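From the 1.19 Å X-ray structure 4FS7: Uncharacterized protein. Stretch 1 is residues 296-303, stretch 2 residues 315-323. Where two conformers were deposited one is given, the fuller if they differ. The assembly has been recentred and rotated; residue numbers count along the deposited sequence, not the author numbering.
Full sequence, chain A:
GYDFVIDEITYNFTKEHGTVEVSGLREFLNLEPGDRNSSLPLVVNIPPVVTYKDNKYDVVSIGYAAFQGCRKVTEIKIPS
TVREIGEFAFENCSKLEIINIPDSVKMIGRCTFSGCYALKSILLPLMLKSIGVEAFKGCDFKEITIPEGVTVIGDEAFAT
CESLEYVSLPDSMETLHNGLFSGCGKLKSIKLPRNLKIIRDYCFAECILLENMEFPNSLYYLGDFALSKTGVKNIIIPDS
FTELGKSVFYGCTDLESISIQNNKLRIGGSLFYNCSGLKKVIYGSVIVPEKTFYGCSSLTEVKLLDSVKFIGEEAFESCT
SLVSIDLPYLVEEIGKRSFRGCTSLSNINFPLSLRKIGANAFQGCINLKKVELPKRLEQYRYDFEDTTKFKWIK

Stretch 1 296-303: CSSLTEVK
Stretch 2, residues 315-323: AFESCTSLV

The two stretches run side by side in the same direction, and each contains a type I turn, Ser297 facing Cys319 (CA to CA 4.5 Å) and Thr300 facing Leu322 (CA to CA 4.6 Å). Cys296 to Leu299 forms the first, closed by Leu299 N donating to Cys296 O at 3.1 Å; its central residues lie at phi/psi -74/-10 and -102/2. Leu299 (-73/122) and Thr300 (-129/-9) then lead into a strand at Glu301 (-138/120), Val302 (-128/112) and Lys303 (-102/107). In the second stretch a type II turn, Phe316 to Cys319, places Glu317 at -61/138 and Ser318 at 68/22. A type I turn follows from Cys319 to Leu322, with Thr320 at -78/-7, Ser321 at -105/-5 and a weak bond from Leu322 N to Cys319 O (3.4 Å).

No backbone-to-backbone hydrogen bond joins the stretches: Leu299 O lies 3.3 Å from Leu322 N, but the angle is poor. Instead Ser321, chi1 m, points toward stretch 1, and its short side chain lets OG donate to Ser297 O at 2.7 Å. Water 1 donates to the same Ser297 O (3.1 Å) and hydrogen-bonds Thr320 OG1 (2.7 Å). Water 2 links Thr300 O (2.7 Å) to Val323 N (3.0 Å), satisfying both polar groups.

Beneath this polar margin the contacts are mostly apolar. Both cysteines are m, and Cys296 CB sits 3.8 Å from Cys319 SG, a compact fit without a disulfide; beside it Cys319 CA makes a CA-H...O contact with Cys296 O (3.6 Å). Leu299 and Leu322 share the t, p rotamer, which brings their branched ends nearer the opposing stretch. Leu299 CD2 reaches Cys319 SG (4.1 Å) and meets the edge of the Phe316 ring at CD1 (4.2 Å). Phe316 is m, chi2 -88°. Val302, chi1 t, points toward stretch 2, its CG2 touching both Phe316 CE1 (4.1 Å) and Leu322 CD1 (3.9 Å).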

ATOM      1  N   CYS A 296      17.303  -8.967  -7.756  1.00  8.80           N
ATOM      2  CA  CYS A 296      17.560  -9.419  -6.376  1.00  8.25           C
ATOM      3  C   CYS A 296      19.042  -9.789  -6.289  1.00  8.57           C
ATOM      4  O   CYS A 296      19.474 -10.935  -6.285  1.00  9.19           O
ATOM      5  CB  CYS A 296      16.621 -10.575  -6.030  1.00  7.48           C
ATOM      6  SG  CYS A 296      14.912 -10.002  -5.796  1.00  9.35           S
ATOM      7  N   SER A 297      19.857  -8.744  -6.221  1.00  9.08           N
ATOM      8  CA  SER A 297      21.295  -8.836  -6.343  1.00 10.10           C
ATOM      9  C   SER A 297      22.028  -9.425  -5.143  1.00 10.55           C
ATOM     10  O   SER A 297      23.230  -9.696  -5.271  1.00 12.17           O
ATOM     11  CB  SER A 297      21.880  -7.463  -6.725  1.00 12.48           C
ATOM     12  OG  SER A 297      21.397  -6.485  -5.862  1.00 14.33           O
ATOM     13  N   SER A 298      21.333  -9.620  -4.030  1.00  9.46           N
ATOM     14  CA  SER A 298      21.872 -10.339  -2.861  1.00  9.93           C
ATOM     15  C   SER A 298      21.369 -11.770  -2.728  1.00  9.22           C
ATOM     16  O   SER A 298      21.738 -12.471  -1.777  1.00 10.77           O
ATOM     17  CB  SER A 298      21.567  -9.564  -1.564  1.00 12.06           C
ATOM     18  OG  SER A 298      22.273  -8.354  -1.531  1.00 16.66           O
ATOM     19  N   LEU A 299      20.555 -12.239  -3.661  1.00  8.56           N
ATOM     20  CA  LEU A 299      19.902 -13.563  -3.530  1.00  8.11           C
ATOM     21  C   LEU A 299      20.949 -14.657  -3.759  1.00  9.90           C
ATOM     22  O   LEU A 299      21.606 -14.695  -4.804  1.00 10.20           O
ATOM     23  CB  LEU A 299      18.814 -13.674  -4.575  1.00  8.71           C
ATOM     24  CG  LEU A 299      17.984 -14.934  -4.611  1.00  9.33           C
ATOM     25  CD1 LEU A 299      17.369 -15.297  -3.259  1.00  9.97           C
ATOM     26  CD2 LEU A 299      16.911 -14.784  -5.705  1.00 12.10           C
ATOM     27  N   THR A 300      21.110 -15.519  -2.751  1.00 10.18           N
ATOM     28  CA  THR A 300      22.136 -16.552  -2.769  1.00 10.14           C
ATOM     29  C   THR A 300      21.609 -17.943  -2.473  1.00 10.68           C
ATOM     30  O   THR A 300      22.356 -18.917  -2.667  1.00 14.23           O
ATOM     31  CB  THR A 300      23.309 -16.179  -1.810  1.00 11.77           C
ATOM     32  OG1 THR A 300      22.769 -15.986  -0.492  1.00 14.82           O
ATOM     33  CG2 THR A 300      24.077 -14.969  -2.271  1.00 13.18           C
ATOM     34  N   GLU A 301      20.362 -18.120  -2.047  1.00 10.93           N
ATOM     35  CA  GLU A 301      19.782 -19.431  -1.835  1.00 12.12           C
ATOM     36  C   GLU A 301      18.369 -19.467  -2.350  1.00 11.92           C
ATOM     37  O   GLU A 301      17.518 -18.687  -1.892  1.00 12.61           O
ATOM     38  CB  GLU A 301      19.776 -19.847  -0.374  0.50 16.17           C
ATOM     39  CG  GLU A 301      18.953 -21.109  -0.141  0.50 20.80           C
ATOM     40  CD  GLU A 301      19.156 -21.706   1.213  0.50 25.48           C
ATOM     41  OE1 GLU A 301      20.311 -22.100   1.517  0.50 25.11           O
ATOM     42  OE2 GLU A 301      18.156 -21.789   1.963  0.50 30.22           O
ATOM     43  N   VAL A 302      18.119 -20.339  -3.306  1.00 11.18           N
ATOM     44  CA  VAL A 302      16.800 -20.497  -3.896  1.00 11.16           C
ATOM     45  C   VAL A 302      16.388 -21.947  -3.877  1.00 13.08           C
ATOM     46  O   VAL A 302      17.032 -22.798  -4.528  1.00 15.22           O
ATOM     47  CB  VAL A 302      16.739 -19.965  -5.349  1.00 11.87           C
ATOM     48  CG1 VAL A 302      15.343 -20.193  -5.926  1.00 13.33           C
ATOM     49  CG2 VAL A 302      17.158 -18.512  -5.436  1.00 12.66           C
ATOM     50  N   LYS A 303      15.377 -22.253  -3.070  1.00 10.53           N
ATOM     51  CA  LYS A 303      14.760 -23.565  -3.036  1.00 10.39           C
ATOM     52  C   LYS A 303      13.462 -23.561  -3.797  1.00 10.79           C
ATOM     53  O   LYS A 303      12.484 -22.960  -3.354  1.00 12.75           O
ATOM     54  CB  LYS A 303      14.570 -24.044  -1.595  1.00 12.66           C
ATOM     55  CG  LYS A 303      13.792 -25.375  -1.515  1.00 16.55           C
ATOM     56  CD  LYS A 303      14.549 -26.528  -2.073  1.00 19.94           C
ATOM     57  CE  LYS A 303      13.659 -27.799  -2.131  1.00 23.05           C
ATOM     58  NZ  LYS A 303      14.438 -29.009  -2.619  1.00 27.26           N
ATOM     59  N   ALA A 315      12.733 -13.956 -14.728  1.00  7.93           N
ATOM     60  CA  ALA A 315      12.448 -14.212 -13.303  1.00  8.10           C
ATOM     61  C   ALA A 315      13.605 -13.987 -12.356  1.00  7.69           C
ATOM     62  O   ALA A 315      13.404 -13.564 -11.227  1.00  8.42           O
ATOM     63  CB  ALA A 315      11.836 -15.575 -13.106  1.00 10.05           C
ATOM     64  N   PHE A 316      14.800 -14.337 -12.812  1.00  7.29           N
ATOM     65  CA  PHE A 316      16.003 -14.199 -12.042  1.00  7.98           C
ATOM     66  C   PHE A 316      17.020 -13.262 -12.712  1.00  8.73           C
ATOM     67  O   PHE A 316      18.226 -13.243 -12.381  1.00  9.22           O
ATOM     68  CB  PHE A 316      16.674 -15.541 -11.706  1.00  8.00           C
ATOM     69  CG  PHE A 316      15.818 -16.460 -10.870  1.00  7.88           C
ATOM     70  CD1 PHE A 316      15.865 -16.375  -9.493  1.00  9.44           C
ATOM     71  CD2 PHE A 316      14.989 -17.388 -11.442  1.00  8.73           C
ATOM     72  CE1 PHE A 316      15.099 -17.211  -8.708  1.00  9.66           C
ATOM     73  CE2 PHE A 316      14.224 -18.225 -10.669  1.00  9.90           C
ATOM     74  CZ  PHE A 316      14.293 -18.133  -9.286  1.00 10.29           C
ATOM     75  N   GLU A 317      16.536 -12.420 -13.629  1.00  7.50           N
ATOM     76  CA  GLU A 317      17.471 -11.518 -14.312  1.00  7.79           C
ATOM     77  C   GLU A 317      18.140 -10.591 -13.281  1.00  8.51           C
ATOM     78  O   GLU A 317      17.468 -10.069 -12.371  1.00  8.55           O
ATOM     79  CB  GLU A 317      16.763 -10.739 -15.412  1.00  8.69           C
ATOM     80  CG  GLU A 317      17.654  -9.685 -16.062  1.00  8.63           C
ATOM     81  CD  GLU A 317      17.225  -9.170 -17.421  1.00  8.20           C
ATOM     82  OE1 GLU A 317      16.540  -9.873 -18.137  1.00  9.44           O
ATOM     83  OE2 GLU A 317      17.677  -8.055 -17.687  1.00 16.74           O
ATOM     84  N   SER A 318      19.446 -10.377 -13.427  1.00  8.62           N
ATOM     85  CA  SER A 318      20.192  -9.463 -12.599  1.00  8.99           C
ATOM     86  C   SER A 318      20.330  -9.931 -11.145  1.00  9.06           C
ATOM     87  O   SER A 318      20.709  -9.148 -10.257  1.00  9.54           O
ATOM     88  CB  SER A 318      19.684  -8.012 -12.713  1.00 10.39           C
ATOM     89  OG  SER A 318      20.173  -7.393 -13.894  1.00 13.90           O
ATOM     90  N   CYS A 319      20.189 -11.241 -10.918  1.00  8.49           N
ATOM     91  CA  CYS A 319      20.497 -11.841  -9.597  1.00  8.47           C
ATOM     92  C   CYS A 319      21.971 -12.199  -9.596  1.00  8.08           C
ATOM     93  O   CYS A 319      22.378 -13.338  -9.803  1.00  9.97           O
ATOM     94  CB  CYS A 319      19.596 -13.034  -9.343  1.00  8.29           C
ATOM     95  SG  CYS A 319      17.875 -12.593  -9.021  1.00  9.23           S
ATOM     96  N   THR A 320      22.789 -11.191  -9.372  1.00  8.60           N
ATOM     97  CA  THR A 320      24.228 -11.221  -9.601  1.00  9.46           C
ATOM     98  C   THR A 320      25.052 -11.947  -8.547  1.00 10.85           C
ATOM     99  O   THR A 320      26.245 -12.167  -8.787  1.00 12.92           O
ATOM    100  CB  THR A 320      24.773  -9.798  -9.780  1.00 11.26           C
ATOM    101  OG1 THR A 320      24.318  -8.989  -8.696  1.00 13.23           O
ATOM    102  CG2 THR A 320      24.345  -9.199 -11.144  1.00 11.91           C
ATOM    103  N   SER A 321      24.439 -12.365  -7.449  1.00  9.35           N
ATOM    104  CA  SER A 321      25.125 -13.129  -6.400  1.00 10.13           C
ATOM    105  C   SER A 321      24.766 -14.617  -6.395  1.00  9.25           C
ATOM    106  O   SER A 321      25.354 -15.381  -5.628  1.00 10.88           O
ATOM    107  CB  SER A 321      24.777 -12.541  -5.017  1.00 12.15           C
ATOM    108  OG  SER A 321      25.368 -11.277  -4.832  1.00 15.44           O
ATOM    109  N   LEU A 322      23.829 -15.042  -7.233  1.00  8.82           N
ATOM    110  CA  LEU A 322      23.347 -16.409  -7.207  1.00  9.11           C
ATOM    111  C   LEU A 322      24.355 -17.327  -7.913  1.00  9.81           C
ATOM    112  O   LEU A 322      24.646 -17.127  -9.071  1.00 11.64           O
ATOM    113  CB  LEU A 322      22.011 -16.474  -7.950  1.00 11.27           C
ATOM    114  CG  LEU A 322      21.283 -17.832  -7.972  1.00 12.69           C
ATOM    115  CD1 LEU A 322      20.954 -18.291  -6.496  1.00 14.97           C
ATOM    116  CD2 LEU A 322      20.056 -17.748  -8.886  1.00 16.79           C
ATOM    117  N   VAL A 323      24.862 -18.322  -7.194  1.00 10.44           N
ATOM    118  CA  VAL A 323      25.920 -19.208  -7.691  1.00 11.18           C
ATOM    119  C   VAL A 323      25.352 -20.534  -8.138  1.00 10.00           C
ATOM    120  O   VAL A 323      25.804 -21.132  -9.140  1.00 10.57           O
ATOM    121  CB  VAL A 323      26.975 -19.423  -6.570  1.00 11.54           C
ATOM    122  CG1 VAL A 323      27.911 -20.608  -6.960  1.00 13.62           C
ATOM    123  CG2 VAL A 323      27.755 -18.179  -6.402  1.00 13.30           C
TER
HETATM  124  O   HOH W   1      25.995  -8.961  -6.560  1.00 30.19           O
HETATM  125  O   HOH W   2      23.935 -19.755  -4.728  1.00 23.07           O